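Local structure of DnaJ homolog subfamily C member 3 (Mus musculus, 3IEG) at residues A[272-282]-A[294-305]. The protein acts as a co-chaperone in the unfolded protein response of the endoplasmic reticulum, binding misfolded proteins through its TPR region and restraining the kinase GCN2. Sequence-based numbering, arbitrary orientation.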
ATOM      1  N   VAL A 272     -19.220   4.941 -14.890  1.00 37.10           N
ATOM      2  CA  VAL A 272     -18.448   4.964 -16.149  1.00 36.95           C
ATOM      3  C   VAL A 272     -18.084   3.554 -16.627  1.00 36.31           C
ATOM      4  O   VAL A 272     -18.251   3.223 -17.805  1.00 36.50           O
ATOM      5  CB  VAL A 272     -17.141   5.810 -16.038  1.00 36.86           C
ATOM      6  CG1 VAL A 272     -16.457   5.896 -17.382  1.00 37.13           C
ATOM      7  CG2 VAL A 272     -17.438   7.213 -15.525  1.00 37.86           C
ATOM      8  N   ARG A 273     -17.595   2.732 -15.705  1.00 35.51           N
ATOM      9  CA  ARG A 273     -17.192   1.376 -16.024  1.00 35.00           C
ATOM     10  C   ARG A 273     -18.413   0.527 -16.351  1.00 34.98           C
ATOM     11  O   ARG A 273     -18.365  -0.291 -17.263  1.00 34.84           O
ATOM     12  CB  ARG A 273     -16.399   0.764 -14.870  1.00 34.64           C
ATOM     13  CG  ARG A 273     -15.212  -0.084 -15.293  1.00 34.32           C
ATOM     14  CD  ARG A 273     -13.986   0.769 -15.625  1.00 31.92           C
ATOM     15  NE  ARG A 273     -14.056   1.250 -16.994  1.00 31.11           N
ATOM     16  CZ  ARG A 273     -13.723   2.469 -17.392  1.00 29.45           C
ATOM     17  NH1 ARG A 273     -13.286   3.372 -16.535  1.00 28.99           N
ATOM     18  NH2 ARG A 273     -13.847   2.786 -18.662  1.00 29.93           N
ATOM     19  N   SER A 274     -19.505   0.741 -15.614  1.00 35.04           N
ATOM     20  CA  SER A 274     -20.766   0.042 -15.874  1.00 35.22           C
ATOM     21  C   SER A 274     -21.350   0.410 -17.229  1.00 35.32           C
ATOM     22  O   SER A 274     -21.805  -0.466 -17.964  1.00 35.55           O
ATOM     23  CB  SER A 274     -21.789   0.302 -14.772  1.00 35.00           C
ATOM     24  OG  SER A 274     -21.378  -0.328 -13.569  1.00 35.60           O
ATOM     25  N   LYS A 275     -21.325   1.697 -17.561  1.00 35.37           N
ATOM     26  CA  LYS A 275     -21.791   2.157 -18.858  1.00 35.67           C
ATOM     27  C   LYS A 275     -20.986   1.525 -19.980  1.00 35.02           C
ATOM     28  O   LYS A 275     -21.561   1.075 -20.972  1.00 35.09           O
ATOM     29  CB  LYS A 275     -21.749   3.681 -18.954  1.00 35.87           C
ATOM     30  CG  LYS A 275     -23.031   4.380 -18.492  1.00 36.85           C
ATOM     31  CD  LYS A 275     -22.949   5.886 -18.765  1.00 37.42           C
ATOM     32  CE  LYS A 275     -24.106   6.655 -18.120  1.00 40.96           C
ATOM     33  NZ  LYS A 275     -24.115   8.078 -18.578  1.00 42.58           N
ATOM     34  N   GLU A 276     -19.665   1.458 -19.812  1.00 34.46           N
ATOM     35  CA  GLU A 276     -18.814   0.810 -20.804  1.00 33.86           C
ATOM     36  C   GLU A 276     -19.255  -0.638 -21.085  1.00 33.70           C
ATOM     37  O   GLU A 276     -19.381  -1.044 -22.238  1.00 33.26           O
ATOM     38  CB  GLU A 276     -17.346   0.847 -20.380  1.00 33.84           C
ATOM     39  CG  GLU A 276     -16.418   0.308 -21.462  1.00 33.98           C
ATOM     40  CD  GLU A 276     -15.059  -0.127 -20.952  1.00 34.35           C
ATOM     41  OE1 GLU A 276     -14.373   0.709 -20.325  1.00 35.26           O
ATOM     42  OE2 GLU A 276     -14.659  -1.288 -21.216  1.00 33.02           O
ATOM     43  N   ARG A 277     -19.485  -1.409 -20.026  1.00 33.52           N
ATOM     44  CA  ARG A 277     -19.930  -2.793 -20.168  1.00 33.51           C
ATOM     45  C   ARG A 277     -21.353  -2.880 -20.751  1.00 34.10           C
ATOM     46  O   ARG A 277     -21.663  -3.801 -21.511  1.00 34.02           O
ATOM     47  CB  ARG A 277     -19.811  -3.569 -18.839  1.00 33.16           C
ATOM     48  CG  ARG A 277     -18.391  -3.701 -18.262  1.00 30.65           C
ATOM     49  CD  ARG A 277     -17.398  -4.279 -19.270  1.00 28.20           C
ATOM     50  NE  ARG A 277     -17.423  -5.744 -19.340  1.00 25.97           N
ATOM     51  CZ  ARG A 277     -17.092  -6.455 -20.417  1.00 23.96           C
ATOM     52  NH1 ARG A 277     -16.738  -5.851 -21.545  1.00 23.81           N
ATOM     53  NH2 ARG A 277     -17.135  -7.776 -20.382  1.00 22.35           N
ATOM     54  N   ILE A 278     -22.204  -1.911 -20.422  1.00 34.52           N
ATOM     55  CA  ILE A 278     -23.538  -1.867 -21.003  1.00 35.10           C
ATOM     56  C   ILE A 278     -23.428  -1.578 -22.502  1.00 35.92           C
ATOM     57  O   ILE A 278     -24.103  -2.215 -23.317  1.00 36.09           O
ATOM     58  CB  ILE A 278     -24.475  -0.879 -20.265  1.00 35.18           C
ATOM     59  CG1 ILE A 278     -24.927  -1.497 -18.929  1.00 35.02           C
ATOM     60  CG2 ILE A 278     -25.697  -0.516 -21.139  1.00 34.61           C
ATOM     61  CD1 ILE A 278     -25.550  -0.518 -17.935  1.00 34.71           C
ATOM     62  N   CYS A 279     -22.546  -0.648 -22.855  1.00 36.94           N
ATOM     63  CA  CYS A 279     -22.197  -0.391 -24.246  1.00 36.80           C
ATOM     64  C   CYS A 279     -21.811  -1.687 -24.964  1.00 36.41           C
ATOM     65  O   CYS A 279     -22.243  -1.934 -26.091  1.00 36.37           O
ATOM     66  CB  CYS A 279     -21.082   0.651 -24.306  1.00 37.20           C
ATOM     67  SG  CYS A 279     -20.024   0.580 -25.751  1.00 39.68           S
ATOM     68  N   HIS A 280     -21.026  -2.521 -24.284  1.00 36.03           N
ATOM     69  CA  HIS A 280     -20.644  -3.842 -24.779  1.00 35.49           C
ATOM     70  C   HIS A 280     -21.862  -4.747 -24.940  1.00 35.41           C
ATOM     71  O   HIS A 280     -22.006  -5.406 -25.962  1.00 35.27           O
ATOM     72  CB  HIS A 280     -19.615  -4.480 -23.839  1.00 35.28           C
ATOM     73  CG  HIS A 280     -19.044  -5.771 -24.342  1.00 35.09           C
ATOM     74  ND1 HIS A 280     -18.203  -5.840 -25.432  1.00 35.40           N
ATOM     75  CD2 HIS A 280     -19.180  -7.042 -23.891  1.00 34.60           C
ATOM     76  CE1 HIS A 280     -17.850  -7.098 -25.635  1.00 35.46           C
ATOM     77  NE2 HIS A 280     -18.428  -7.848 -24.714  1.00 34.75           N
ATOM     78  N   CYS A 281     -22.740  -4.760 -23.940  1.00 35.55           N
ATOM     79  CA  CYS A 281     -23.946  -5.590 -23.973  1.00 36.12           C
ATOM     80  C   CYS A 281     -24.846  -5.331 -25.167  1.00 36.82           C
ATOM     81  O   CYS A 281     -25.163  -6.252 -25.909  1.00 36.69           O
ATOM     82  CB  CYS A 281     -24.745  -5.454 -22.687  1.00 35.77           C
ATOM     83  SG  CYS A 281     -24.095  -6.498 -21.414  1.00 34.77           S
ATOM     84  N   PHE A 282     -25.237  -4.078 -25.363  1.00 37.94           N
ATOM     85  CA  PHE A 282     -26.070  -3.724 -26.508  1.00 39.24           C
ATOM     86  C   PHE A 282     -25.403  -4.061 -27.853  1.00 39.71           C
ATOM     87  O   PHE A 282     -26.040  -4.623 -28.734  1.00 39.60           O
ATOM     88  CB  PHE A 282     -26.529  -2.265 -26.423  1.00 39.46           C
ATOM     89  CG  PHE A 282     -27.682  -2.044 -25.466  1.00 40.66           C
ATOM     90  CD1 PHE A 282     -28.952  -2.578 -25.736  1.00 42.45           C
ATOM     91  CD2 PHE A 282     -27.514  -1.295 -24.309  1.00 40.73           C
ATOM     92  CE1 PHE A 282     -30.036  -2.367 -24.851  1.00 42.31           C
ATOM     93  CE2 PHE A 282     -28.592  -1.077 -23.421  1.00 41.11           C
ATOM     94  CZ  PHE A 282     -29.848  -1.615 -23.692  1.00 41.18           C
ATOM     95  N   ILE A 294     -25.165   4.976 -26.174  1.00 49.32           N
ATOM     96  CA  ILE A 294     -24.448   4.925 -24.902  1.00 48.87           C
ATOM     97  C   ILE A 294     -22.955   4.691 -25.047  1.00 48.01           C
ATOM     98  O   ILE A 294     -22.198   5.121 -24.195  1.00 47.92           O
ATOM     99  CB  ILE A 294     -25.102   3.969 -23.852  1.00 48.97           C
ATOM    100  CG1 ILE A 294     -24.436   2.596 -23.832  1.00 48.99           C
ATOM    101  CG2 ILE A 294     -26.628   3.904 -24.048  1.00 49.73           C
ATOM    102  CD1 ILE A 294     -24.878   1.676 -24.946  1.00 50.59           C
ATOM    103  N   CYS A 295     -22.522   4.037 -26.120  1.00 47.44           N
ATOM    104  CA  CYS A 295     -21.089   3.959 -26.381  1.00 47.22           C
ATOM    105  C   CYS A 295     -20.546   5.363 -26.644  1.00 47.89           C
ATOM    106  O   CYS A 295     -19.411   5.671 -26.269  1.00 47.76           O
ATOM    107  CB  CYS A 295     -20.746   3.006 -27.530  1.00 46.73           C
ATOM    108  SG  CYS A 295     -21.219   1.268 -27.270  1.00 44.02           S
ATOM    109  N   SER A 296     -21.371   6.212 -27.261  1.00 48.70           N
ATOM    110  CA  SER A 296     -21.039   7.629 -27.433  1.00 49.59           C
ATOM    111  C   SER A 296     -20.913   8.350 -26.099  1.00 50.54           C
ATOM    112  O   SER A 296     -19.978   9.117 -25.896  1.00 50.51           O
ATOM    113  CB  SER A 296     -22.070   8.331 -28.301  1.00 49.34           C
ATOM    114  OG  SER A 296     -22.021   7.828 -29.617  1.00 49.00           O
ATOM    115  N   GLU A 297     -21.853   8.103 -25.189  1.00 51.92           N
ATOM    116  CA  GLU A 297     -21.791   8.696 -23.854  1.00 53.46           C
ATOM    117  C   GLU A 297     -20.476   8.365 -23.182  1.00 54.04           C
ATOM    118  O   GLU A 297     -19.761   9.261 -22.756  1.00 54.34           O
ATOM    119  CB  GLU A 297     -22.934   8.213 -22.974  1.00 53.64           C
ATOM    120  CG  GLU A 297     -24.294   8.664 -23.421  1.00 54.91           C
ATOM    121  CD  GLU A 297     -25.369   8.128 -22.522  1.00 57.43           C
ATOM    122  OE1 GLU A 297     -25.057   7.859 -21.335  1.00 58.39           O
ATOM    123  OE2 GLU A 297     -26.519   7.972 -23.001  1.00 59.15           O
ATOM    124  N   VAL A 298     -20.158   7.075 -23.103  1.00 54.91           N
ATOM    125  CA  VAL A 298     -18.888   6.625 -22.545  1.00 55.71           C
ATOM    126  C   VAL A 298     -17.744   7.386 -23.214  1.00 56.49           C
ATOM    127  O   VAL A 298     -16.858   7.897 -22.532  1.00 56.43           O
ATOM    128  CB  VAL A 298     -18.705   5.083 -22.676  1.00 55.50           C
ATOM    129  CG1 VAL A 298     -17.396   4.629 -22.056  1.00 55.56           C
ATOM    130  CG2 VAL A 298     -19.842   4.354 -22.004  1.00 55.35           C
ATOM    131  N   LEU A 299     -17.797   7.493 -24.541  1.00 57.75           N
ATOM    132  CA  LEU A 299     -16.743   8.145 -25.313  1.00 59.13           C
ATOM    133  C   LEU A 299     -16.680   9.655 -25.118  1.00 60.49           C
ATOM    134  O   LEU A 299     -15.620  10.259 -25.265  1.00 60.65           O
ATOM    135  CB  LEU A 299     -16.859   7.795 -26.794  1.00 58.80           C
ATOM    136  CG  LEU A 299     -16.271   6.437 -27.160  1.00 58.46           C
ATOM    137  CD1 LEU A 299     -16.816   5.953 -28.484  1.00 58.80           C
ATOM    138  CD2 LEU A 299     -14.759   6.494 -27.195  1.00 57.93           C
ATOM    139  N   GLN A 300     -17.813  10.262 -24.786  1.00 62.34           N
ATOM    140  CA  GLN A 300     -17.832  11.662 -24.400  1.00 64.35           C
ATOM    141  C   GLN A 300     -16.896  11.860 -23.218  1.00 65.42           C
ATOM    142  O   GLN A 300     -16.107  12.803 -23.200  1.00 65.72           O
ATOM    143  CB  GLN A 300     -19.246  12.113 -24.024  1.00 64.67           C
ATOM    144  CG  GLN A 300     -20.128  12.536 -25.204  1.00 66.34           C
ATOM    145  CD  GLN A 300     -19.815  13.939 -25.721  1.00 68.07           C
ATOM    146  OE1 GLN A 300     -19.180  14.749 -25.034  1.00 68.39           O
ATOM    147  NE2 GLN A 300     -20.266  14.230 -26.939  1.00 68.51           N
HETATM  148  N   MSE A 301     -16.976  10.953 -22.248  1.00 66.56           N
HETATM  149  CA  MSE A 301     -16.141  11.024 -21.055  1.00 68.50           C
HETATM  150  C   MSE A 301     -14.756  10.436 -21.266  1.00 66.73           C
HETATM  151  O   MSE A 301     -13.790  10.914 -20.683  1.00 67.18           O
HETATM  152  CB  MSE A 301     -16.823  10.336 -19.880  1.00 68.52           C
HETATM  153  CG  MSE A 301     -18.160  10.950 -19.519  1.00 70.56           C
HETATM  154 SE   MSE A 301     -19.164   9.810 -18.286  1.00 75.53          SE
HETATM  155  CE  MSE A 301     -20.998  10.474 -18.661  1.00 72.01           C
ATOM    156  N   GLU A 302     -14.653   9.402 -22.091  1.00 65.44           N
ATOM    157  CA  GLU A 302     -13.366   8.769 -22.342  1.00 63.94           C
ATOM    158  C   GLU A 302     -13.124   8.619 -23.835  1.00 63.27           C
ATOM    159  O   GLU A 302     -13.292   7.531 -24.377  1.00 63.38           O
ATOM    160  CB  GLU A 302     -13.290   7.401 -21.657  1.00 64.03           C
ATOM    161  CG  GLU A 302     -13.420   7.420 -20.139  1.00 63.31           C
ATOM    162  CD  GLU A 302     -13.091   6.081 -19.509  1.00 63.40           C
ATOM    163  OE1 GLU A 302     -13.140   5.984 -18.265  1.00 63.19           O
ATOM    164  OE2 GLU A 302     -12.777   5.126 -20.248  1.00 61.68           O
ATOM    165  N   PRO A 303     -12.717   9.708 -24.512  1.00 62.47           N
ATOM    166  CA  PRO A 303     -12.541   9.656 -25.971  1.00 61.46           C
ATOM    167  C   PRO A 303     -11.606   8.551 -26.467  1.00 60.39           C
ATOM    168  O   PRO A 303     -11.674   8.183 -27.637  1.00 60.23           O
ATOM    169  CB  PRO A 303     -11.963  11.040 -26.310  1.00 61.60           C
ATOM    170  CG  PRO A 303     -11.452  11.584 -25.004  1.00 62.04           C
ATOM    171  CD  PRO A 303     -12.395  11.044 -23.976  1.00 62.41           C
ATOM    172  N   ASP A 304     -10.761   8.015 -25.589  1.00 59.14           N
ATOM    173  CA  ASP A 304      -9.772   7.011 -26.000  1.00 58.07           C
ATOM    174  C   ASP A 304     -10.097   5.570 -25.595  1.00 56.76           C
ATOM    175  O   ASP A 304      -9.284   4.674 -25.838  1.00 56.66           O
ATOM    176  CB  ASP A 304      -8.373   7.385 -25.491  1.00 58.54           C
ATOM    177  CG  ASP A 304      -7.816   8.639 -26.160  1.00 60.14           C
ATOM    178  OD1 ASP A 304      -7.830   8.721 -27.414  1.00 61.47           O
ATOM    179  OD2 ASP A 304      -7.351   9.542 -25.426  1.00 61.27           O
ATOM    180  N   ASN A 305     -11.266   5.348 -24.983  1.00 55.09           N
ATOM    181  CA  ASN A 305     -11.699   4.004 -24.559  1.00 53.40           C
ATOM    182  C   ASN A 305     -11.777   3.017 -25.727  1.00 52.53           C
ATOM    183  O   ASN A 305     -12.728   3.042 -26.511  1.00 52.38           O
ATOM    184  CB  ASN A 305     -13.043   4.066 -23.815  1.00 53.14           C
ATOM    185  CG  ASN A 305     -13.440   2.729 -23.177  1.00 52.22           C
ATOM    186  OD1 ASN A 305     -13.366   1.669 -23.801  1.00 50.67           O
ATOM    187  ND2 ASN A 305     -13.885   2.786 -21.931  1.00 51.44           N
TER
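The Arg273 guanidinium meets Glu302 at its edge and nearly in plane, the two flat groups turned 36° apart; Glu276 takes the NE/NH2 side, and Asn305 ND2 lies near NH2 in the plane without bonding to it. The grip on Glu302 is end-on: NH1 of Arg273 donates to the syn lone pair of Glu302 OE1 at 3.1 Å, and NH2 to Glu302 OE2 at 3.0 Å. Bends at chi2 and chi3 swing the guanidinium toward Glu302, while NH2 still reaches Glu276 OE1, one turn on. Asn305 ND2 completes the ring, giving one hydrogen to Glu276 OE1 at 2.7 Å, from above the carboxylate plane, and the other to Glu302 OE2. Each of these two oxygens thus has two donors, which probably eases the repulsion between the carboxylates. With an alanine in place of Arg273, the Glu276 and Glu302 carboxylates would probably be left facing each other with Asn305 as their one shared donor here. Farther along, Lys275 lays its CB on Val298 CG2 and stretches out to bridge Glu297 OE1 from NZ at 2.9 Å. Ile294 is a knob among Lys275, Ile278, Cys279 and Phe282, its CD1 3.5 Å from Cys279 CA. Beside it the Cys279–Cys295 disulfide (chi3 100°) staples the helices where their backbones come close. Asn305 OD1 caps helix 306-318 at Ala308 N, tying the network to the next helix. The axes of 272-282 and 294-301 come within 8.7 Å at 147°, making this the antiparallel helix hairpin of a tetratricopeptide repeat, TPR 8, here locked by a disulfide.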